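Local coordinates for concanavalin A-like lectin protein kinase family protein (Theobroma cacao, PDB 6CTH), which probably phosphorylates protein substrates with ATP as a pathogenesis-related plant kinase, and can bind magnesium and an oxindole sulfonamide inhibitor, at residues G266-H271 with L276-R281; S212-I217 with V230-E235; D121-L126 with Q282-L287; E113-I118 with I245-L250. All blocks are in the same frame, centred on the assembly; numbering follows the deposited sequence. Where two conformers were deposited one is given.

Contact 1 of 4, residues G266-H271 with L276-R281; sequences GLWCAH and LRPSIR
The end of helix 256-269 and the extended loop leading into helix 280-287 come closest at Cys269 and Arg277, whose CA atoms lie 5.1 Å apart, with Ala270 already leaving the helical path. This is the turn between the last two helices of the protein kinase C-lobe, and its central feature is the arginine that pairs with the glutamate of the APE motif. Arg277 extends from CG to NE past the carbonyl oxygen of Cys269, and its guanidinium grips the helix exit side-on: NE donates to His271 O at 2.7 Å and NH2 donates to the same oxygen at 2.9 Å. The acceptor lies in the guanidinium plane, and this pair of hydrogen bonds to one oxygen restrains the rotation of the group. NH1 forms a salt bridge with Glu187, which ties the turn to the end of the activation segment.

Next to this polar clasp the packing is by faces. Leu276 lies across one face of the His271 imidazole, with Leu276 CD1 3.4 Å from His271 CE1 and CB above the ring centre; Trp234 meets the same histidine edge-to-face. A chi1 of -169° turns the Trp268 side chain away from its own N and brings one face of the indole against the Pro278 ring. Pro278 also reaches back to the helix, its CG 3.8 Å from Cys269 SG. Pro278 CB sits over the six-membered ring of Trp268, 3.5 Å from the centroid and 8° off the normal, as a CH-pi contact.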
loop_
_atom_site.group_PDB
_atom_site.type_symbol
_atom_site.label_atom_id
_atom_site.label_comp_id
_atom_site.label_asym_id
_atom_site.label_seq_id
_atom_site.Cartn_x
_atom_site.Cartn_y
_atom_site.Cartn_z
ATOM N N GLY A 266 14.586 -2.589 2.221
ATOM C CA GLY A 266 13.967 -1.736 1.209
ATOM C C GLY A 266 14.732 -1.663 -0.103
ATOM O O GLY A 266 14.164 -1.773 -1.188
ATOM N N LEU A 267 16.053 -1.463 -0.012
ATOM C CA LEU A 267 16.875 -1.390 -1.234
ATOM C C LEU A 267 16.916 -2.719 -1.975
ATOM O O LEU A 267 16.877 -2.767 -3.184
ATOM C CB LEU A 267 18.302 -0.901 -0.859
ATOM C CG LEU A 267 18.404 0.496 -0.240
ATOM C CD1 LEU A 267 19.822 0.712 0.243
ATOM C CD2 LEU A 267 17.972 1.526 -1.269
ATOM N N TRP A 268 17.070 -3.811 -1.240
ATOM C CA TRP A 268 17.060 -5.167 -1.808
ATOM C C TRP A 268 15.803 -5.421 -2.615
ATOM O O TRP A 268 15.857 -5.956 -3.716
ATOM C CB TRP A 268 17.173 -6.143 -0.651
ATOM C CG TRP A 268 17.440 -7.574 -0.897
ATOM C CD1 TRP A 268 18.093 -8.140 -1.961
ATOM C CD2 TRP A 268 17.171 -8.645 0.024
ATOM N NE1 TRP A 268 18.204 -9.516 -1.770
ATOM C CE2 TRP A 268 17.661 -9.841 -0.558
ATOM C CE3 TRP A 268 16.555 -8.711 1.280
ATOM C CZ2 TRP A 268 17.549 -11.099 0.067
ATOM C CZ3 TRP A 268 16.436 -9.984 1.905
ATOM C CH2 TRP A 268 16.977 -11.138 1.303
ATOM N N CYS A 269 14.675 -5.014 -2.041
ATOM C CA CYS A 269 13.358 -5.156 -2.644
ATOM C C CYS A 269 13.255 -4.250 -3.852
ATOM O O CYS A 269 12.707 -4.640 -4.857
ATOM C CB CYS A 269 12.253 -4.831 -1.632
ATOM S SG CYS A 269 12.064 -6.151 -0.407
ATOM N N ALA A 270 13.862 -3.064 -3.758
ATOM C CA ALA A 270 13.823 -2.102 -4.839
ATOM C C ALA A 270 14.959 -2.232 -5.837
ATOM O O ALA A 270 15.244 -1.283 -6.596
ATOM C CB ALA A 270 13.735 -0.689 -4.269
ATOM N N HIS A 271 15.582 -3.398 -5.913
ATOM C CA HIS A 271 16.679 -3.582 -6.848
ATOM C C HIS A 271 16.206 -3.387 -8.280
ATOM O O HIS A 271 15.184 -3.939 -8.661
ATOM C CB HIS A 271 17.193 -5.014 -6.715
ATOM C CG HIS A 271 18.681 -5.122 -6.642
ATOM N ND1 HIS A 271 19.504 -4.787 -7.694
ATOM C CD2 HIS A 271 19.494 -5.536 -5.643
ATOM C CE1 HIS A 271 20.761 -4.983 -7.344
ATOM N NE2 HIS A 271 20.782 -5.437 -6.104
ATOM N N LEU A 276 17.297 -10.123 -8.728
ATOM C CA LEU A 276 18.038 -9.984 -7.483
ATOM C C LEU A 276 17.174 -9.625 -6.310
ATOM O O LEU A 276 17.687 -9.447 -5.196
ATOM C CB LEU A 276 19.116 -8.896 -7.670
ATOM C CG LEU A 276 20.140 -9.112 -8.800
ATOM C CD1 LEU A 276 21.259 -8.052 -8.724
ATOM C CD2 LEU A 276 20.775 -10.493 -8.725
ATOM N N ARG A 277 15.854 -9.465 -6.525
ATOM C CA ARG A 277 14.963 -9.151 -5.435
ATOM C C ARG A 277 14.610 -10.410 -4.663
ATOM O O ARG A 277 14.531 -11.502 -5.251
ATOM C CB ARG A 277 13.667 -8.492 -5.953
ATOM C CG ARG A 277 13.913 -7.151 -6.666
ATOM C CD ARG A 277 12.658 -6.540 -7.237
ATOM N NE ARG A 277 13.013 -5.577 -8.275
ATOM C CZ ARG A 277 12.376 -5.436 -9.421
ATOM N NH1 ARG A 277 11.240 -6.070 -9.658
ATOM N NH2 ARG A 277 12.874 -4.639 -10.325
ATOM N N PRO A 278 14.391 -10.269 -3.347
ATOM C CA PRO A 278 14.009 -11.394 -2.518
ATOM C C PRO A 278 12.561 -11.801 -2.708
ATOM O O PRO A 278 11.768 -11.018 -3.221
ATOM C CB PRO A 278 14.164 -10.843 -1.108
ATOM C CG PRO A 278 13.841 -9.370 -1.253
ATOM C CD PRO A 278 14.421 -9.017 -2.579
ATOM N N SER A 279 12.226 -13.002 -2.236
ATOM C CA SER A 279 10.859 -13.346 -1.982
ATOM C C SER A 279 10.378 -12.636 -0.726
ATOM O O SER A 279 11.156 -12.276 0.163
ATOM C CB SER A 279 10.666 -14.847 -1.796
ATOM O OG SER A 279 11.284 -15.312 -0.605
ATOM N N ILE A 280 9.054 -12.469 -0.597
ATOM C CA ILE A 280 8.558 -11.788 0.584
ATOM C C ILE A 280 8.829 -12.649 1.854
ATOM O O ILE A 280 9.015 -12.108 2.929
ATOM C CB ILE A 280 7.077 -11.365 0.449
ATOM C CG1 ILE A 280 6.689 -10.381 1.552
ATOM C CG2 ILE A 280 6.163 -12.567 0.390
ATOM C CD1 ILE A 280 7.338 -9.040 1.426
ATOM N N ARG A 281 8.834 -13.964 1.731
ATOM C CA ARG A 281 9.190 -14.793 2.880
ATOM C C ARG A 281 10.630 -14.523 3.365
ATOM O O ARG A 281 10.873 -14.435 4.572
ATOM C CB ARG A 281 8.956 -16.277 2.579
ATOM C CG ARG A 281 9.113 -17.145 3.802
ATOM C CD ARG A 281 8.796 -18.612 3.521
ATOM N NE ARG A 281 7.499 -18.896 2.889
ATOM C CZ ARG A 281 6.374 -19.079 3.530
ATOM N NH1 ARG A 281 6.323 -18.882 4.816
ATOM N NH2 ARG A 281 5.300 -19.354 2.844
#

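Contact 2 of 4, residues S212-I217 with V230-E235; sequences SGRRSI and VPWVWE
Arg214 and Trp232 are the residues that touch where the chain leaving helix 196-212 passes helix 229-238. The first segment begins at Ser212, whose OG is hydrogen-bonded to Leu208 O and accepts from Arg214 N at 3.2 Å, forming an ST turn at the helix exit. Gly213 makes the bend with a positive phi of 63°. The first bond of the Arg214 side chain points toward helix 229-238, and the chain, extended from CG to NE, crosses the Trp232 indole at about a right angle. Arg214 NE comes 4.1 Å from Trp232 CH2, while the guanidinium and ring planes are 62° apart. With Arg214 CZ 5.3 Å from the centroid of the Trp232 six-membered ring, the cation-pi attraction is weak at most; the firmer polar hold on the arginine is the bond from NH1 to Pro219 O. At Ser216 the link becomes indirect: one water donates to Ser216 OG at 2.9 Å and accepts from Val230 N at 3.0 Å, joining the loop to the start of the helix. Ser216 N is also hydrogen-bonded to Glu209 OE2. The contact lies at the surface of the kinase C-lobe, bridging the end of helix 196-212 and helix 229-238, whose Val233 packs on helix 256-269.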
loop_
_atom_site.group_PDB
_atom_site.type_symbol
_atom_site.label_atom_id
_atom_site.label_comp_id
_atom_site.label_asym_id
_atom_site.label_seq_id
_atom_site.Cartn_x
_atom_site.Cartn_y
_atom_site.Cartn_z
ATOM N N SER A 212 11.721 6.956 6.125
ATOM C CA SER A 212 12.239 8.310 5.826
ATOM C C SER A 212 11.200 9.420 5.991
ATOM O O SER A 212 11.557 10.621 6.095
ATOM C CB SER A 212 12.815 8.308 4.399
ATOM O OG SER A 212 11.777 8.294 3.411
ATOM N N GLY A 213 9.915 9.064 5.989
ATOM C CA GLY A 213 8.842 10.033 5.927
ATOM C C GLY A 213 8.815 10.866 4.666
ATOM O O GLY A 213 8.289 11.976 4.686
ATOM N N ARG A 214 9.382 10.356 3.571
ATOM C CA ARG A 214 9.495 11.071 2.303
ATOM C C ARG A 214 8.804 10.263 1.222
ATOM O O ARG A 214 8.992 9.033 1.160
ATOM C CB ARG A 214 10.953 11.228 1.895
ATOM C CG ARG A 214 11.718 12.157 2.821
ATOM C CD ARG A 214 13.189 12.193 2.466
ATOM N NE ARG A 214 13.988 12.907 3.470
ATOM C CZ ARG A 214 14.137 14.237 3.551
ATOM N NH1 ARG A 214 13.517 15.057 2.704
ATOM N NH2 ARG A 214 14.914 14.747 4.522
ATOM N N ARG A 215 8.003 10.961 0.399
ATOM C CA ARG A 215 7.326 10.334 -0.696
ATOM C C ARG A 215 8.302 9.981 -1.828
ATOM O O ARG A 215 9.222 10.775 -2.164
ATOM C CB ARG A 215 6.198 11.263 -1.192
ATOM C CG ARG A 215 5.213 10.575 -2.115
ATOM C CD ARG A 215 4.160 11.539 -2.645
ATOM N NE ARG A 215 3.351 12.168 -1.619
ATOM C CZ ARG A 215 2.227 11.682 -1.096
ATOM N NH1 ARG A 215 1.769 10.485 -1.434
ATOM N NH2 ARG A 215 1.546 12.414 -0.206
ATOM N N SER A 216 8.084 8.818 -2.447
ATOM C CA SER A 216 8.917 8.323 -3.540
ATOM C C SER A 216 9.148 9.373 -4.638
ATOM O O SER A 216 10.297 9.553 -5.049
ATOM C CB SER A 216 8.272 7.116 -4.228
ATOM O OG SER A 216 9.130 6.639 -5.247
ATOM N N ILE A 217 8.052 9.933 -5.121
ATOM C CA ILE A 217 8.031 10.851 -6.300
ATOM C C ILE A 217 8.313 12.313 -5.926
ATOM O O ILE A 217 8.405 13.137 -6.841
ATOM C CB ILE A 217 6.654 10.891 -7.034
ATOM C CG1 ILE A 217 5.514 11.285 -6.097
ATOM C CG2 ILE A 217 6.299 9.554 -7.689
ATOM C CD1 ILE A 217 4.248 11.782 -6.794
ATOM N N VAL A 230 14.507 6.468 -3.919
ATOM C CA VAL A 230 15.312 5.276 -3.901
ATOM C C VAL A 230 16.804 5.580 -4.216
ATOM O O VAL A 230 17.673 5.081 -3.513
ATOM C CB VAL A 230 14.721 4.169 -4.818
ATOM C CG1 VAL A 230 15.659 3.012 -5.044
ATOM C CG2 VAL A 230 13.389 3.650 -4.227
ATOM N N PRO A 231 17.080 6.380 -5.247
ATOM C CA PRO A 231 18.522 6.687 -5.515
ATOM C C PRO A 231 19.201 7.402 -4.364
ATOM O O PRO A 231 20.361 7.108 -4.086
ATOM C CB PRO A 231 18.489 7.596 -6.735
ATOM C CG PRO A 231 17.197 7.351 -7.390
ATOM C CD PRO A 231 16.228 6.885 -6.324
ATOM N N TRP A 232 18.501 8.302 -3.684
ATOM C CA TRP A 232 19.078 8.990 -2.533
ATOM C C TRP A 232 19.323 8.048 -1.379
ATOM O O TRP A 232 20.343 8.122 -0.735
ATOM C CB TRP A 232 18.171 10.145 -2.098
ATOM C CG TRP A 232 18.583 10.835 -0.863
ATOM C CD1 TRP A 232 19.518 11.838 -0.752
ATOM C CD2 TRP A 232 18.055 10.635 0.452
ATOM N NE1 TRP A 232 19.599 12.266 0.564
ATOM C CE2 TRP A 232 18.711 11.549 1.316
ATOM C CE3 TRP A 232 17.087 9.789 0.984
ATOM C CZ2 TRP A 232 18.426 11.627 2.687
ATOM C CZ3 TRP A 232 16.807 9.861 2.362
ATOM C CH2 TRP A 232 17.484 10.779 3.191
ATOM N N VAL A 233 18.385 7.112 -1.116
ATOM C CA VAL A 233 18.627 6.103 -0.080
ATOM C C VAL A 233 19.816 5.223 -0.455
ATOM O O VAL A 233 20.696 4.944 0.393
ATOM C CB VAL A 233 17.352 5.261 0.261
ATOM C CG1 VAL A 233 17.673 4.205 1.307
ATOM C CG2 VAL A 233 16.255 6.160 0.795
ATOM N N TRP A 234 19.907 4.821 -1.723
ATOM C CA TRP A 234 20.992 3.938 -2.127
ATOM C C TRP A 234 22.355 4.682 -1.981
ATOM O O TRP A 234 23.317 4.119 -1.444
ATOM C CB TRP A 234 20.770 3.380 -3.549
ATOM C CG TRP A 234 21.313 2.033 -3.683
ATOM C CD1 TRP A 234 22.602 1.633 -3.385
ATOM C CD2 TRP A 234 20.643 0.864 -4.159
ATOM N NE1 TRP A 234 22.734 0.279 -3.595
ATOM C CE2 TRP A 234 21.556 -0.217 -4.067
ATOM C CE3 TRP A 234 19.368 0.610 -4.635
ATOM C CZ2 TRP A 234 21.227 -1.540 -4.461
ATOM C CZ3 TRP A 234 19.027 -0.738 -4.988
ATOM C CH2 TRP A 234 19.958 -1.769 -4.906
ATOM N N GLU A 235 22.392 5.942 -2.391
ATOM C CA GLU A 235 23.603 6.734 -2.267
ATOM C C GLU A 235 23.954 6.888 -0.793
ATOM O O GLU A 235 25.105 6.779 -0.420
ATOM C CB GLU A 235 23.423 8.099 -2.930
ATOM C CG GLU A 235 24.698 8.908 -3.088
ATOM C CD GLU A 235 24.422 10.361 -3.430
ATOM O OE1 GLU A 235 24.054 11.132 -2.523
ATOM O OE2 GLU A 235 24.573 10.728 -4.607
HETATM O O HOH W 1 12.038 6.474 -5.543
#

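Contact 3 of 4, residues D121-L126 with Q282-L287; sequences DLASAL and QVIQVL
Ala123 and Ile284 bring helices 112-132 and 280-287 together, with CA atoms 6.5 Å apart as the two short segments run in opposite directions. The tight part is small. Ala123 CB points at the partner helix and meets Ile284 CG1 at 3.6 Å, and because alanine has no further side-chain atoms the isoleucine can lie close to the backbone behind it. Its CG1 branch stands beside the backbone N (chi1 -67°), and the next torsion, near 161°, carries CD1 outward across the alanine. Ile284 CD1 ends 3.8 Å from Ala123 O and 4.2 Å from Ser124 N, resting on the peptide that joins the two residues. CG2, anti to the backbone N, turns toward the other side and does not touch the facing helix segment.

Away from this spot the two segments separate. Ser124 is partly exposed and meets Ile284 through its backbone; its OG is hydrogen-bonded to Lys120 O one turn earlier. Val283 and Leu287 both start toward helix 112-132, yet their side chains come no nearer to segment 121-126 than 4.7 Å. The interior side is filled instead by a third helix: Phe203 of helix 196-212 touches Leu122, Ala123 and Val283. Gln282, by contrast, is exposed, and its OE1 accepts from Ser279 N at the start of its own helix. Such apolar packing of the first long C-lobe helix and the last one around the central, buried helix is characteristic of the protein kinase fold.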
loop_
_atom_site.group_PDB
_atom_site.type_symbol
_atom_site.label_atom_id
_atom_site.label_comp_id
_atom_site.label_asym_id
_atom_site.label_seq_id
_atom_site.Cartn_x
_atom_site.Cartn_y
_atom_site.Cartn_z
ATOM N N ASP A 121 3.484 -5.974 9.031
ATOM C CA ASP A 121 2.048 -6.189 8.703
ATOM C C ASP A 121 1.864 -6.246 7.200
ATOM O O ASP A 121 1.229 -7.138 6.676
ATOM C CB ASP A 121 1.103 -5.083 9.234
ATOM C CG ASP A 121 0.849 -5.120 10.751
ATOM O OD1 ASP A 121 1.168 -6.133 11.413
ATOM O OD2 ASP A 121 0.277 -4.116 11.269
ATOM N N LEU A 122 2.453 -5.272 6.498
ATOM C CA LEU A 122 2.394 -5.246 5.048
ATOM C C LEU A 122 3.083 -6.482 4.468
ATOM O O LEU A 122 2.542 -7.074 3.506
ATOM C CB LEU A 122 3.034 -3.940 4.493
ATOM C CG LEU A 122 3.073 -3.836 2.976
ATOM C CD1 LEU A 122 1.713 -3.831 2.381
ATOM C CD2 LEU A 122 3.826 -2.542 2.635
ATOM N N ALA A 123 4.218 -6.897 5.040
ATOM C CA ALA A 123 4.945 -8.075 4.533
ATOM C C ALA A 123 4.083 -9.348 4.686
ATOM O O ALA A 123 4.010 -10.160 3.766
ATOM C CB ALA A 123 6.276 -8.255 5.211
ATOM N N SER A 124 3.413 -9.429 5.822
ATOM C CA SER A 124 2.458 -10.553 6.112
ATOM C C SER A 124 1.344 -10.598 5.097
ATOM O O SER A 124 0.987 -11.666 4.588
ATOM C CB SER A 124 1.923 -10.457 7.540
ATOM O OG SER A 124 2.977 -10.812 8.443
ATOM N N ALA A 125 0.770 -9.427 4.785
ATOM C CA ALA A 125 -0.247 -9.358 3.730
ATOM C C ALA A 125 0.258 -9.891 2.395
ATOM O O ALA A 125 -0.423 -10.645 1.730
ATOM C CB ALA A 125 -0.758 -7.927 3.582
ATOM N N LEU A 126 1.436 -9.440 1.998
ATOM C CA LEU A 126 2.022 -9.841 0.739
ATOM C C LEU A 126 2.321 -11.338 0.699
ATOM O O LEU A 126 2.165 -11.972 -0.319
ATOM C CB LEU A 126 3.272 -9.023 0.462
ATOM C CG LEU A 126 3.644 -8.850 -0.998
ATOM C CD1 LEU A 126 2.424 -8.592 -1.856
ATOM C CD2 LEU A 126 4.660 -7.730 -1.161
ATOM N N GLN A 282 11.563 -14.318 2.441
ATOM C CA GLN A 282 12.948 -13.991 2.807
ATOM C C GLN A 282 13.034 -12.651 3.478
ATOM O O GLN A 282 13.814 -12.470 4.409
ATOM C CB GLN A 282 13.861 -14.016 1.594
ATOM C CG GLN A 282 14.103 -15.398 0.992
ATOM C CD GLN A 282 14.840 -15.349 -0.339
ATOM O OE1 GLN A 282 14.580 -14.517 -1.221
ATOM N NE2 GLN A 282 15.813 -16.245 -0.478
ATOM N N VAL A 283 12.239 -11.678 2.982
ATOM C CA VAL A 283 12.149 -10.372 3.600
ATOM C C VAL A 283 11.712 -10.474 5.047
ATOM O O VAL A 283 12.314 -9.858 5.911
ATOM C CB VAL A 283 11.131 -9.470 2.811
ATOM C CG1 VAL A 283 10.726 -8.234 3.600
ATOM C CG2 VAL A 283 11.727 -9.089 1.458
ATOM N N ILE A 284 10.671 -11.266 5.315
ATOM C CA ILE A 284 10.164 -11.372 6.669
ATOM C C ILE A 284 11.217 -11.981 7.608
ATOM O O ILE A 284 11.365 -11.491 8.743
ATOM C CB ILE A 284 8.845 -12.176 6.736
ATOM C CG1 ILE A 284 7.729 -11.409 6.035
ATOM C CG2 ILE A 284 8.435 -12.510 8.179
ATOM C CD1 ILE A 284 6.536 -12.240 5.628
ATOM N N GLN A 285 11.946 -12.984 7.123
ATOM C CA GLN A 285 13.026 -13.612 7.896
ATOM C C GLN A 285 14.087 -12.547 8.281
ATOM O O GLN A 285 14.527 -12.485 9.436
ATOM C CB GLN A 285 13.719 -14.746 7.091
ATOM C CG GLN A 285 12.889 -15.962 6.698
ATOM C CD GLN A 285 13.548 -16.795 5.530
ATOM O OE1 GLN A 285 12.869 -17.479 4.744
ATOM N NE2 GLN A 285 14.903 -16.730 5.433
ATOM N N VAL A 286 14.471 -11.690 7.325
ATOM C CA VAL A 286 15.482 -10.660 7.575
ATOM C C VAL A 286 14.989 -9.592 8.556
ATOM O O VAL A 286 15.740 -9.177 9.459
ATOM C CB VAL A 286 15.993 -10.043 6.270
ATOM C CG1 VAL A 286 16.936 -8.873 6.532
ATOM C CG2 VAL A 286 16.684 -11.107 5.438
ATOM N N LEU A 287 13.754 -9.109 8.360
ATOM C CA LEU A 287 13.140 -8.159 9.284
ATOM C C LEU A 287 13.062 -8.659 10.733
ATOM O O LEU A 287 13.131 -7.831 11.675
ATOM C CB LEU A 287 11.701 -7.768 8.815
ATOM C CG LEU A 287 11.722 -6.887 7.559
ATOM C CD1 LEU A 287 10.313 -6.740 7.035
ATOM C CD2 LEU A 287 12.409 -5.517 7.713
#

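Contact 4 of 4, residues E113-I118 with I245-L250; sequences EVRYRI and IADRKL
Arg115 of helix 112-132 bridges to Asp247 and Leu250 in the loop before helix 256-269, spanning backbones whose nearest CA atoms, those of Arg115 and Asp247, are still 10.8 Å apart. Its CB leaves the helix toward the loop, with CG beside the backbone N (chi1 -71°), and the chain runs extended through CG and CD to NE. There the first polar partner is met, since NE is hydrogen-bonded to Leu110 O, just ahead of the arginine's own helix. Arg115 CZ follows, with Leu250 CD1 4.0 Å above it and centred over one face of the guanidinium. At the tip, NH1 and NH2 close end-on around a single carboxylate oxygen as a salt bridge. Arg115 NH1 donates to the anti lone pair of Asp247 OD2 at 2.8 Å; its NH2 reaches the same atom at 3.0 Å, but from above the carboxylate plane, in keeping with the 73° between the two flat groups. NH1 has a further partner in Ile210 O, near the end of helix 196-212.

The other oxygen, Asp247 OD1, accepts from Lys249 N at 3.0 Å, again from above the carboxylate plane, in an Asx turn that probably helps to orient the carboxylate and leads into the 3-10 turn 248-250. The pairing is a buried salt bridge within the kinase C-lobe, joining an Asx-turn loop to the first long helix of that lobe.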
loop_
_atom_site.group_PDB
_atom_site.type_symbol
_atom_site.label_atom_id
_atom_site.label_comp_id
_atom_site.label_asym_id
_atom_site.label_seq_id
_atom_site.Cartn_x
_atom_site.Cartn_y
_atom_site.Cartn_z
ATOM N N GLU A 113 8.508 2.225 16.639
ATOM C CA GLU A 113 7.988 0.894 16.923
ATOM C C GLU A 113 6.722 0.593 16.068
ATOM O O GLU A 113 6.579 -0.499 15.503
ATOM C CB GLU A 113 7.715 0.717 18.434
ATOM N N VAL A 114 5.844 1.570 15.944
ATOM C CA VAL A 114 4.662 1.417 15.101
ATOM C C VAL A 114 5.036 1.270 13.620
ATOM O O VAL A 114 4.493 0.406 12.951
ATOM C CB VAL A 114 3.644 2.542 15.351
ATOM C CG1 VAL A 114 2.579 2.573 14.261
ATOM C CG2 VAL A 114 3.010 2.389 16.732
ATOM N N ARG A 115 6.000 2.042 13.133
ATOM C CA ARG A 115 6.398 1.941 11.733
ATOM C C ARG A 115 6.972 0.577 11.339
ATOM O O ARG A 115 6.650 0.044 10.286
ATOM C CB ARG A 115 7.431 3.017 11.403
ATOM C CG ARG A 115 6.874 4.425 11.366
ATOM C CD ARG A 115 7.972 5.441 11.102
ATOM N NE ARG A 115 7.614 6.759 11.604
ATOM C CZ ARG A 115 7.842 7.895 10.956
ATOM N NH1 ARG A 115 8.431 7.883 9.773
ATOM N NH2 ARG A 115 7.477 9.045 11.497
ATOM N N TYR A 116 7.815 0.020 12.198
ATOM C CA TYR A 116 8.467 -1.274 11.949
ATOM C C TYR A 116 7.369 -2.352 11.970
ATOM O O TYR A 116 7.411 -3.265 11.162
ATOM C CB TYR A 116 9.542 -1.565 12.969
ATOM C CG TYR A 116 10.621 -2.545 12.518
ATOM C CD1 TYR A 116 11.472 -2.237 11.471
ATOM C CD2 TYR A 116 10.815 -3.746 13.164
ATOM C CE1 TYR A 116 12.451 -3.111 11.058
ATOM C CE2 TYR A 116 11.800 -4.655 12.757
ATOM C CZ TYR A 116 12.603 -4.325 11.700
ATOM O OH TYR A 116 13.607 -5.163 11.318
ATOM N N ARG A 117 6.395 -2.202 12.860
ATOM C CA ARG A 117 5.270 -3.128 12.934
ATOM C C ARG A 117 4.434 -3.068 11.654
ATOM O O ARG A 117 4.017 -4.090 11.127
ATOM C CB ARG A 117 4.401 -2.808 14.147
ATOM C CG ARG A 117 3.563 -3.976 14.632
ATOM C CD ARG A 117 2.205 -3.507 15.123
ATOM N NE ARG A 117 2.298 -2.785 16.384
ATOM C CZ ARG A 117 1.574 -1.713 16.685
ATOM N NH1 ARG A 117 1.723 -1.121 17.859
ATOM N NH2 ARG A 117 0.703 -1.233 15.812
ATOM N N ILE A 118 4.203 -1.858 11.153
ATOM C CA ILE A 118 3.452 -1.663 9.933
ATOM C C ILE A 118 4.133 -2.348 8.752
ATOM O O ILE A 118 3.467 -2.974 7.931
ATOM C CB ILE A 118 3.202 -0.153 9.652
ATOM C CG1 ILE A 118 2.142 0.404 10.641
ATOM C CG2 ILE A 118 2.759 0.079 8.208
ATOM C CD1 ILE A 118 2.044 1.910 10.718
ATOM N N ILE A 245 19.011 8.711 6.762
ATOM C CA ILE A 245 17.764 8.309 6.133
ATOM C C ILE A 245 16.516 8.511 6.992
ATOM O O ILE A 245 15.456 8.845 6.495
ATOM C CB ILE A 245 17.823 6.837 5.706
ATOM C CG1 ILE A 245 19.027 6.604 4.806
ATOM C CG2 ILE A 245 16.541 6.435 5.002
ATOM C CD1 ILE A 245 18.977 7.404 3.531
ATOM N N ALA A 246 16.661 8.284 8.287
ATOM C CA ALA A 246 15.544 8.294 9.219
ATOM C C ALA A 246 14.767 9.586 9.211
ATOM O O ALA A 246 15.344 10.683 9.085
ATOM C CB ALA A 246 16.017 7.989 10.618
ATOM N N ASP A 247 13.451 9.440 9.275
ATOM C CA ASP A 247 12.532 10.565 9.364
ATOM C C ASP A 247 13.029 11.563 10.426
ATOM O O ASP A 247 13.193 11.195 11.602
ATOM C CB ASP A 247 11.133 10.041 9.725
ATOM C CG ASP A 247 10.049 11.083 9.574
ATOM O OD1 ASP A 247 10.339 12.332 9.643
ATOM O OD2 ASP A 247 8.884 10.661 9.372
ATOM N N ARG A 248 13.287 12.798 9.990
ATOM C CA ARG A 248 13.749 13.882 10.860
ATOM C C ARG A 248 12.834 14.040 12.087
ATOM O O ARG A 248 13.336 14.259 13.187
ATOM C CB ARG A 248 13.902 15.214 10.065
ATOM N N LYS A 249 11.544 13.835 11.899
ATOM C CA LYS A 249 10.559 14.014 12.952
ATOM C C LYS A 249 10.717 13.078 14.137
ATOM O O LYS A 249 10.184 13.326 15.205
ATOM C CB LYS A 249 9.155 13.967 12.368
ATOM C CG LYS A 249 8.783 15.253 11.656
ATOM C CD LYS A 249 7.876 15.001 10.476
ATOM C CE LYS A 249 7.144 16.269 10.078
ATOM N NZ LYS A 249 8.053 17.443 9.985
ATOM N N LEU A 250 11.402 11.971 13.925
ATOM C CA LEU A 250 11.638 11.016 14.990
ATOM C C LEU A 250 12.714 11.455 15.966
ATOM O O LEU A 250 12.792 10.893 17.058
ATOM C CB LEU A 250 12.011 9.657 14.405
ATOM C CG LEU A 250 10.831 8.929 13.749
ATOM C CD1 LEU A 250 11.349 7.820 12.856
ATOM C CD2 LEU A 250 9.886 8.365 14.786
#

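How the contacts relate
All four contacts belong to the helical C-lobe, and none of them includes the magnesium ligands Asp141 and Asp159, which follow helix 112-132 in sequence. That helix serves both contact 3 and contact 4, whose centres are 17 Å apart and which meet through a probable hydrogen bond of 2.7 Å between Leu287 O and Tyr116 OH. Contacts 1 and 3 share helix 280-287 and lie 11 Å apart between centres, with Val283 CG2 3.5 Å from Cys269 SG. Contact 2 joins contact 1 through Trp234 against Leu267, and contact 4 through Trp232 against Ile245. Contacts 2 and 3 do not touch, their nearest atoms being about 13 Å apart.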